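Local coordinates for conserved domain protein (Bacillus anthracis, PDB 3FBQ) that is of unknown function but probably consists of E-set-like domains built mainly of antiparallel beta sheet, at residues A[7-10]-A[11-15]; A[261-264]-A[265-269]. All blocks are in the same frame, centred on the assembly; numbering follows the deposited sequence.

Contact 1 (A[7-10]-A[11-15]); sequences GDIF and RFLDN
Asp8 folds its carboxylate back over the first turn of helix 9-12 and grips Arg11 at two places. Its OD1 accepts from Arg11 N at 2.8 Å in an almost straight bond (173°), the donor arriving from above the carboxylate plane. CG stands anti to the backbone N of Asp8 (chi1 163°), which brings the carboxylate alongside the open amides at the start of the helix. The other oxygen, OD2, lies against the aliphatic part of Arg11, 3.2 Å from its CD, and makes a salt bridge with NE at 3.4 Å. No N-H points at OD2, which sits well out of the guanidinium plane, so the attraction is one of charge alone; NE spends its hydrogen on the carbonyl of Glu22. Behind this cap, Phe12 N bonds to Asp8 O (3.0 Å) and Leu13 N to Ile9 O (2.9 Å). Ile9 and Leu13 point the same way, though their spacing is doubtful, Ile9 resting on Val99 and Thr57, and Leu13 on Met101 and Thr91. Phe10 meets the ring of Tyr24. The arrangement is an aspartate N-cap on a single-turn helix packed against the N-terminal five-stranded antiparallel sheet.

Contact 2 (A[261-264]-A[265-269]); sequences YVNG and KEKKI
Gly264 and Lys268 face each other across a hairpin-like turn whose tip is Lys265, Glu266 and Lys267, in the long loop between strands 239-247 and 281-289. Two backbone bonds are modelled between them. Gly264 N donates to Lys268 O at 3.2 Å, while the return bond from Lys268 N to Gly264 O is weak: its length of 3.0 Å is ordinary, but the angle at hydrogen is only 128°. The bridge is loose and the local model doubtful, for the two acceptors Gly264 O and Lys268 O stand only 2.6 Å apart. Two residues further from the tip on each arm, Val262 is joined to Glu270 through the backbone. The side chain of Lys268 starts away from the opposing arm, yet its first atoms pass over the carbonyl oxygen of Gly264. Lys268 CB is 3.3 Å from Gly264 O, and CG and CD follow at slightly greater distances, three methylene contacts made while the chain is bent at chi2, chi3 and chi4. After CD the chain draws off, and Lys268 NZ ends 5.6 Å from Gly264 O. The peptide bond before Lys267 is modelled cis, and the backbone here is doubtful. Tyr261, Val262, Lys265, Glu266 and Lys267 all touch a crystal neighbour, so the shape of this exposed tip may owe something to the lattice. Asn263 contributes loosely from the first arm: its CB points away from residues 265-269, but the amide end comes nearer to the second arm, chi1 -133° lying off the usual staggered positions. There Asn263 ND2 makes a loose contact with Lys267 O at 3.8 Å.

From the N terminus the chain first makes contact 1, where residues 7-15 include the single helical turn 9-12 and lie on strands 53-62, 84-92 and 97-106 of the N-terminal five-stranded sheet. It then threads the five- and three-stranded sheets, whose strands interleave along the chain, and seven strands of the eight-stranded sheet before contact 2 turns it back at residues 261-269, in the excursion between the last two strands. Each contact closes only a few residues of its own sequence, and they follow in series without nesting or crossing. The centres of contact 1 and contact 2 lie about 54 Å apart. Contact 1 joins a terminal segment to a domain core; contact 2 merely folds a projecting loop onto itself.

Contact 1 (A[7-10]-A[11-15])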
loop_
_atom_site.group_PDB
_atom_site.type_symbol
_atom_site.label_atom_id
_atom_site.label_comp_id
_atom_site.label_asym_id
_atom_site.label_seq_id
_atom_site.Cartn_x
_atom_site.Cartn_y
_atom_site.Cartn_z
ATOM N N GLY A 7 -1.539 -23.921 -17.295
ATOM C CA GLY A 7 -2.705 -24.692 -17.005
ATOM C C GLY A 7 -2.995 -24.890 -15.544
ATOM O O GLY A 7 -4.147 -24.842 -15.125
ATOM N N ASP A 8 -1.968 -25.149 -14.750
ATOM C CA ASP A 8 -2.166 -25.343 -13.320
ATOM C C ASP A 8 -1.183 -24.390 -12.578
ATOM O O ASP A 8 0.028 -24.695 -12.438
ATOM C CB ASP A 8 -2.013 -26.840 -12.981
ATOM C CG ASP A 8 -1.792 -27.100 -11.503
ATOM O OD1 ASP A 8 -1.437 -26.158 -10.755
ATOM O OD2 ASP A 8 -1.947 -28.254 -11.046
ATOM N N ILE A 9 -1.676 -23.238 -12.102
ATOM C CA ILE A 9 -0.697 -22.320 -11.586
ATOM C C ILE A 9 -0.034 -22.860 -10.287
ATOM O O ILE A 9 1.180 -22.651 -10.051
ATOM C CB ILE A 9 -0.973 -20.792 -11.633
ATOM C CG1 ILE A 9 -0.892 -20.249 -10.250
ATOM C CG2 ILE A 9 -2.152 -20.226 -12.562
ATOM C CD1 ILE A 9 0.536 -19.635 -9.990
ATOM N N PHE A 10 -0.791 -23.620 -9.493
ATOM C CA PHE A 10 -0.263 -24.144 -8.246
ATOM C C PHE A 10 0.995 -24.995 -8.430
ATOM O O PHE A 10 1.916 -24.857 -7.646
ATOM C CB PHE A 10 -1.292 -25.036 -7.566
ATOM C CG PHE A 10 -2.495 -24.310 -6.975
ATOM C CD1 PHE A 10 -2.414 -23.688 -5.735
ATOM C CD2 PHE A 10 -3.744 -24.366 -7.622
ATOM C CE1 PHE A 10 -3.541 -23.095 -5.185
ATOM C CE2 PHE A 10 -4.840 -23.760 -7.069
ATOM C CZ PHE A 10 -4.732 -23.118 -5.851
ATOM N N ARG A 11 0.986 -25.930 -9.392
ATOM C CA ARG A 11 2.141 -26.749 -9.699
ATOM C C ARG A 11 3.185 -25.880 -10.416
ATOM O O ARG A 11 4.366 -26.052 -10.191
ATOM C CB ARG A 11 1.771 -27.931 -10.613
ATOM C CG ARG A 11 1.180 -29.212 -9.956
ATOM C CD ARG A 11 0.650 -30.202 -11.069
ATOM N NE ARG A 11 -0.336 -31.174 -10.540
ATOM C CZ ARG A 11 -0.816 -32.269 -11.152
ATOM N NH1 ARG A 11 -0.479 -32.602 -12.420
ATOM N NH2 ARG A 11 -1.656 -33.044 -10.466
ATOM N N PHE A 12 2.764 -24.928 -11.253
ATOM C CA PHE A 12 3.746 -24.170 -11.951
ATOM C C PHE A 12 4.613 -23.423 -10.967
ATOM O O PHE A 12 5.775 -23.172 -11.193
ATOM C CB PHE A 12 3.143 -23.215 -12.962
ATOM C CG PHE A 12 4.186 -22.537 -13.833
ATOM C CD1 PHE A 12 5.095 -23.308 -14.574
ATOM C CD2 PHE A 12 4.255 -21.111 -13.914
ATOM C CE1 PHE A 12 6.055 -22.648 -15.414
ATOM C CE2 PHE A 12 5.178 -20.472 -14.708
ATOM C CZ PHE A 12 6.102 -21.209 -15.462
ATOM N N LEU A 13 4.029 -23.087 -9.848
ATOM C CA LEU A 13 4.692 -22.302 -8.842
ATOM C C LEU A 13 5.430 -23.065 -7.764
ATOM O O LEU A 13 6.029 -22.451 -6.866
ATOM C CB LEU A 13 3.650 -21.409 -8.206
ATOM C CG LEU A 13 3.405 -20.179 -9.076
ATOM C CD1 LEU A 13 2.553 -19.236 -8.283
ATOM C CD2 LEU A 13 4.693 -19.459 -9.499
ATOM N N ASP A 14 5.408 -24.392 -7.846
ATOM C CA ASP A 14 5.839 -25.207 -6.749
ATOM C C ASP A 14 7.224 -25.841 -7.050
ATOM O O ASP A 14 7.303 -26.957 -7.569
ATOM C CB ASP A 14 4.730 -26.215 -6.516
ATOM C CG ASP A 14 4.907 -27.042 -5.244
ATOM O OD1 ASP A 14 5.663 -26.643 -4.341
ATOM O OD2 ASP A 14 4.274 -28.112 -5.152
ATOM N N ASN A 15 8.299 -25.134 -6.678
ATOM C CA ASN A 15 9.728 -25.317 -7.166
ATOM C C ASN A 15 10.780 -25.266 -6.017
ATOM O O ASN A 15 10.468 -24.706 -4.985
ATOM C CB ASN A 15 10.092 -24.152 -8.156
ATOM C CG ASN A 15 8.965 -23.843 -9.204
ATOM O OD1 ASN A 15 8.334 -22.742 -9.201
ATOM N ND2 ASN A 15 8.704 -24.828 -10.096
#

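Contact 2 (A[261-264]-A[265-269])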
loop_
_atom_site.group_PDB
_atom_site.type_symbol
_atom_site.label_atom_id
_atom_site.label_comp_id
_atom_site.label_asym_id
_atom_site.label_seq_id
_atom_site.Cartn_x
_atom_site.Cartn_y
_atom_site.Cartn_z
ATOM N N TYR A 261 40.035 -11.404 16.679
ATOM C CA TYR A 261 41.003 -12.491 16.763
ATOM C C TYR A 261 41.908 -12.331 17.981
ATOM O O TYR A 261 42.440 -11.251 18.233
ATOM C CB TYR A 261 41.846 -12.558 15.487
ATOM C CG TYR A 261 41.060 -12.943 14.255
ATOM C CD1 TYR A 261 41.662 -12.968 13.003
ATOM C CD2 TYR A 261 39.717 -13.281 14.341
ATOM C CE1 TYR A 261 40.948 -13.321 11.873
ATOM C CE2 TYR A 261 38.994 -13.635 13.216
ATOM C CZ TYR A 261 39.616 -13.652 11.986
ATOM O OH TYR A 261 38.900 -14.002 10.864
ATOM N N VAL A 262 42.077 -13.415 18.732
ATOM C CA VAL A 262 42.971 -13.415 19.884
ATOM C C VAL A 262 44.034 -14.502 19.756
ATOM O O VAL A 262 43.817 -15.646 20.156
ATOM C CB VAL A 262 42.197 -13.620 21.198
ATOM C CG1 VAL A 262 43.130 -13.476 22.391
ATOM C CG2 VAL A 262 41.043 -12.633 21.293
ATOM N N ASN A 263 45.182 -14.136 19.197
ATOM C CA ASN A 263 46.247 -15.096 18.935
ATOM C C ASN A 263 46.999 -15.484 20.203
ATOM O O ASN A 263 47.962 -14.824 20.592
ATOM C CB ASN A 263 47.223 -14.544 17.893
ATOM C CG ASN A 263 47.543 -15.549 16.804
ATOM O OD1 ASN A 263 48.122 -15.202 15.775
ATOM N ND2 ASN A 263 47.164 -16.801 17.025
ATOM N N GLY A 264 46.553 -16.560 20.844
ATOM C CA GLY A 264 46.474 -16.605 22.292
ATOM C C GLY A 264 46.188 -18.001 22.814
ATOM O O GLY A 264 45.735 -18.870 22.070
ATOM N N LYS A 265 46.455 -18.212 24.098
ATOM C CA LYS A 265 47.699 -17.759 24.708
ATOM C C LYS A 265 48.906 -18.183 23.877
ATOM O O LYS A 265 49.988 -17.606 23.998
ATOM C CB LYS A 265 47.826 -18.299 26.134
ATOM C CG LYS A 265 46.497 -18.475 26.851
ATOM C CD LYS A 265 45.921 -17.136 27.282
ATOM C CE LYS A 265 46.300 -16.807 28.716
ATOM N NZ LYS A 265 46.205 -15.347 28.994
ATOM N N GLU A 266 48.714 -19.192 23.035
ATOM C CA GLU A 266 49.657 -19.485 21.963
ATOM C C GLU A 266 49.778 -20.988 21.731
ATOM O O GLU A 266 50.162 -21.736 22.630
ATOM C CB GLU A 266 51.031 -18.890 22.280
ATOM C CG GLU A 266 51.957 -19.832 23.032
ATOM C CD GLU A 266 52.679 -20.796 22.113
ATOM O OE1 GLU A 266 53.185 -21.825 22.606
ATOM O OE2 GLU A 266 52.742 -20.524 20.895
ATOM N N LYS A 267 49.447 -21.422 20.519
ATOM C CA LYS A 267 49.266 -20.507 19.399
ATOM C C LYS A 267 47.824 -20.520 18.903
ATOM O O LYS A 267 47.573 -20.515 17.698
ATOM C CB LYS A 267 50.219 -20.862 18.257
ATOM C CG LYS A 267 50.552 -19.696 17.341
ATOM C CD LYS A 267 51.990 -19.770 16.851
ATOM C CE LYS A 267 52.053 -19.872 15.336
ATOM N NZ LYS A 267 52.084 -18.531 14.690
ATOM N N LYS A 268 46.882 -20.539 19.840
ATOM C CA LYS A 268 45.563 -21.109 19.588
ATOM C C LYS A 268 44.562 -20.028 19.192
ATOM O O LYS A 268 44.634 -18.896 19.670
ATOM C CB LYS A 268 45.061 -21.864 20.820
ATOM C CG LYS A 268 43.631 -21.529 21.213
ATOM C CD LYS A 268 43.462 -21.520 22.724
ATOM C CE LYS A 268 44.105 -22.742 23.360
ATOM N NZ LYS A 268 43.314 -23.247 24.515
ATOM N N ILE A 269 43.629 -20.385 18.315
ATOM C CA ILE A 269 42.775 -19.402 17.662
ATOM C C ILE A 269 41.448 -19.248 18.397
ATOM O O ILE A 269 40.832 -20.236 18.799
ATOM C CB ILE A 269 42.497 -19.780 16.195
ATOM C CG1 ILE A 269 43.489 -20.845 15.722
ATOM C CG2 ILE A 269 42.564 -18.549 15.305
ATOM C CD1 ILE A 269 43.423 -22.134 16.510
#